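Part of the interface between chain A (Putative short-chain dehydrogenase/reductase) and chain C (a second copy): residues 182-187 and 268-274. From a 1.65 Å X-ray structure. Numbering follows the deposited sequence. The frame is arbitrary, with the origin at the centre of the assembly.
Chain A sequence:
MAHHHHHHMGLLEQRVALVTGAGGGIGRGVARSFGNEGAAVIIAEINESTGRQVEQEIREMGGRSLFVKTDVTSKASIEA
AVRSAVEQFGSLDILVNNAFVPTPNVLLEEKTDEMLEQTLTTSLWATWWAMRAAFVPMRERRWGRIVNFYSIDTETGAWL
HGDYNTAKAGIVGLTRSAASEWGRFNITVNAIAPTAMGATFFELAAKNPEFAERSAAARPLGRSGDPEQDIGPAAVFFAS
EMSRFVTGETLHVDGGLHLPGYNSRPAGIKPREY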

# COMPACT_ATOMS: atom_id res chain seq x y z
N TRP A 182 -0.40 0.98 -21.89
CA TRP A 182 -1.40 0.62 -22.88
C TRP A 182 -2.70 1.40 -22.74
O TRP A 182 -3.59 1.27 -23.59
CB TRP A 182 -1.66 -0.89 -22.82
CG TRP A 182 -0.48 -1.72 -23.33
CD1 TRP A 182 0.67 -1.26 -23.93
CD2 TRP A 182 -0.36 -3.15 -23.28
NE1 TRP A 182 1.49 -2.32 -24.27
CE2 TRP A 182 0.89 -3.49 -23.87
CE3 TRP A 182 -1.18 -4.17 -22.79
CZ2 TRP A 182 1.33 -4.81 -23.98
CZ3 TRP A 182 -0.75 -5.48 -22.90
CH2 TRP A 182 0.50 -5.79 -23.50
N GLY A 183 -2.80 2.26 -21.72
CA GLY A 183 -3.96 3.13 -21.62
C GLY A 183 -4.14 4.04 -22.81
O GLY A 183 -5.27 4.42 -23.12
N ARG A 184 -3.05 4.36 -23.53
CA ARG A 184 -3.18 5.22 -24.69
C ARG A 184 -4.05 4.59 -25.77
O ARG A 184 -4.54 5.31 -26.66
CB ARG A 184 -1.78 5.54 -25.26
CG ARG A 184 -1.05 4.40 -25.97
CD ARG A 184 0.33 4.90 -26.39
NE ARG A 184 1.09 4.01 -27.29
CZ ARG A 184 1.77 2.94 -26.88
NH1 ARG A 184 1.77 2.58 -25.61
NH2 ARG A 184 2.45 2.21 -27.76
N PHE A 185 -4.23 3.27 -25.73
CA PHE A 185 -5.10 2.56 -26.67
C PHE A 185 -6.45 2.20 -26.06
O PHE A 185 -7.15 1.36 -26.63
CB PHE A 185 -4.43 1.29 -27.17
CG PHE A 185 -3.13 1.51 -27.91
CD1 PHE A 185 -3.07 2.34 -29.02
CD2 PHE A 185 -1.98 0.85 -27.50
CE1 PHE A 185 -1.87 2.52 -29.71
CE2 PHE A 185 -0.78 1.02 -28.20
CZ PHE A 185 -0.73 1.86 -29.30
N ASN A 186 -6.80 2.77 -24.90
CA ASN A 186 -8.03 2.41 -24.19
C ASN A 186 -8.03 0.92 -23.82
O ASN A 186 -9.06 0.24 -23.86
CB ASN A 186 -9.29 2.77 -24.99
CG ASN A 186 -10.56 2.60 -24.18
OD1 ASN A 186 -10.55 2.76 -22.96
ND2 ASN A 186 -11.65 2.25 -24.86
N ILE A 187 -6.85 0.41 -23.47
CA ILE A 187 -6.70 -0.92 -22.88
C ILE A 187 -6.41 -0.74 -21.39
O ILE A 187 -5.37 -0.19 -21.02
CB ILE A 187 -5.57 -1.72 -23.55
CG1 ILE A 187 -5.81 -1.88 -25.06
CG2 ILE A 187 -5.44 -3.07 -22.87
CD1 ILE A 187 -4.59 -2.46 -25.82
N GLY C 268 7.95 10.91 -27.45
CA GLY C 268 7.38 10.63 -28.76
C GLY C 268 6.11 9.80 -28.79
O GLY C 268 5.69 9.38 -29.87
N ILE C 269 5.49 9.56 -27.64
CA ILE C 269 4.30 8.73 -27.54
C ILE C 269 3.14 9.63 -27.11
O ILE C 269 3.23 10.30 -26.08
CB ILE C 269 4.50 7.56 -26.57
CG1 ILE C 269 5.60 6.62 -27.07
CG2 ILE C 269 3.20 6.81 -26.36
CD1 ILE C 269 5.32 5.98 -28.44
N LYS C 270 2.08 9.65 -27.91
CA LYS C 270 0.92 10.48 -27.59
C LYS C 270 0.16 9.89 -26.40
O LYS C 270 0.09 8.66 -26.25
CB LYS C 270 -0.01 10.60 -28.80
N PRO C 271 -0.38 10.73 -25.52
CA PRO C 271 -1.07 10.18 -24.34
C PRO C 271 -2.38 9.46 -24.66
O PRO C 271 -2.80 8.60 -23.88
CB PRO C 271 -1.33 11.42 -23.47
CG PRO C 271 -0.41 12.48 -24.00
CD PRO C 271 -0.24 12.19 -25.45
N ARG C 272 -3.03 9.82 -25.77
CA ARG C 272 -4.33 9.25 -26.12
C ARG C 272 -4.37 8.97 -27.62
O ARG C 272 -4.22 9.89 -28.43
CB ARG C 272 -5.48 10.19 -25.71
CG ARG C 272 -6.85 9.76 -26.21
CD ARG C 272 -7.94 10.69 -25.68
NE ARG C 272 -9.26 10.28 -26.14
CZ ARG C 272 -10.40 10.83 -25.74
NH1 ARG C 272 -11.56 10.38 -26.21
NH2 ARG C 272 -10.38 11.84 -24.88
N GLU C 273 -4.59 7.71 -27.98
CA GLU C 273 -4.72 7.31 -29.38
C GLU C 273 -6.09 6.72 -29.68
O GLU C 273 -6.25 6.03 -30.69
CB GLU C 273 -3.62 6.30 -29.75
CG GLU C 273 -2.22 6.91 -29.78
CD GLU C 273 -1.96 7.75 -31.03
OE1 GLU C 273 -2.88 7.89 -31.87
OE2 GLU C 273 -0.84 8.27 -31.18
N TYR C 274 -7.08 6.99 -28.84
CA TYR C 274 -8.43 6.49 -29.07
C TYR C 274 -9.46 7.60 -29.05
O TYR C 274 -9.20 8.69 -28.54
CB TYR C 274 -8.80 5.43 -28.03
CG TYR C 274 -8.88 5.95 -26.62
CD1 TYR C 274 -7.76 5.95 -25.80
CD2 TYR C 274 -10.08 6.42 -26.09
CE1 TYR C 274 -7.82 6.42 -24.50
CE2 TYR C 274 -10.15 6.89 -24.79
CZ TYR C 274 -9.02 6.88 -24.00
OH TYR C 274 -9.07 7.34 -22.71
OXT TYR C 274 -10.58 7.42 -29.52

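A tight turn of chain A, residues 182-187, receives the C-terminal tail of chain C, which has no regular helix or strand; the nearest CA atoms across the stretches are those of A:Arg184 and C:Arg272, 4.4 Å apart. A:Trp182 does not touch the tail but helps to shape the turn, its O accepting a hydrogen bond from A:Phe185 N (3.0 Å). The carbonyl of A:Gly183 closes the turn in the same way, its O lying 2.9 Å from A:Asn186 N, and it also meets the tyrosine ring, O to C:Tyr274 CE1 being 3.5 Å. A:Arg184 is the centre of the contact. Its O accepts the one hydrogen bond between the stretches, from C:Glu273 N at 2.7 Å, and lies at the edge of the C:Tyr274 ring, 3.4 Å from CD1. Its CA makes a CH···O contact with C:Pro271 O (3.5 Å), while the extended side chain packs its aliphatic part on C:Ile269, CD to CG2 3.4 Å. The A:Phe185 CB points away, yet the ring end returns to meet the aliphatic part of C:Glu273, CD1 to CB 4.1 Å. A:Asn186 then places its CB over one face of the C:Tyr274 ring, a CH-pi contact 3.7 Å from the centroid. A:Ile187 leads out of reach.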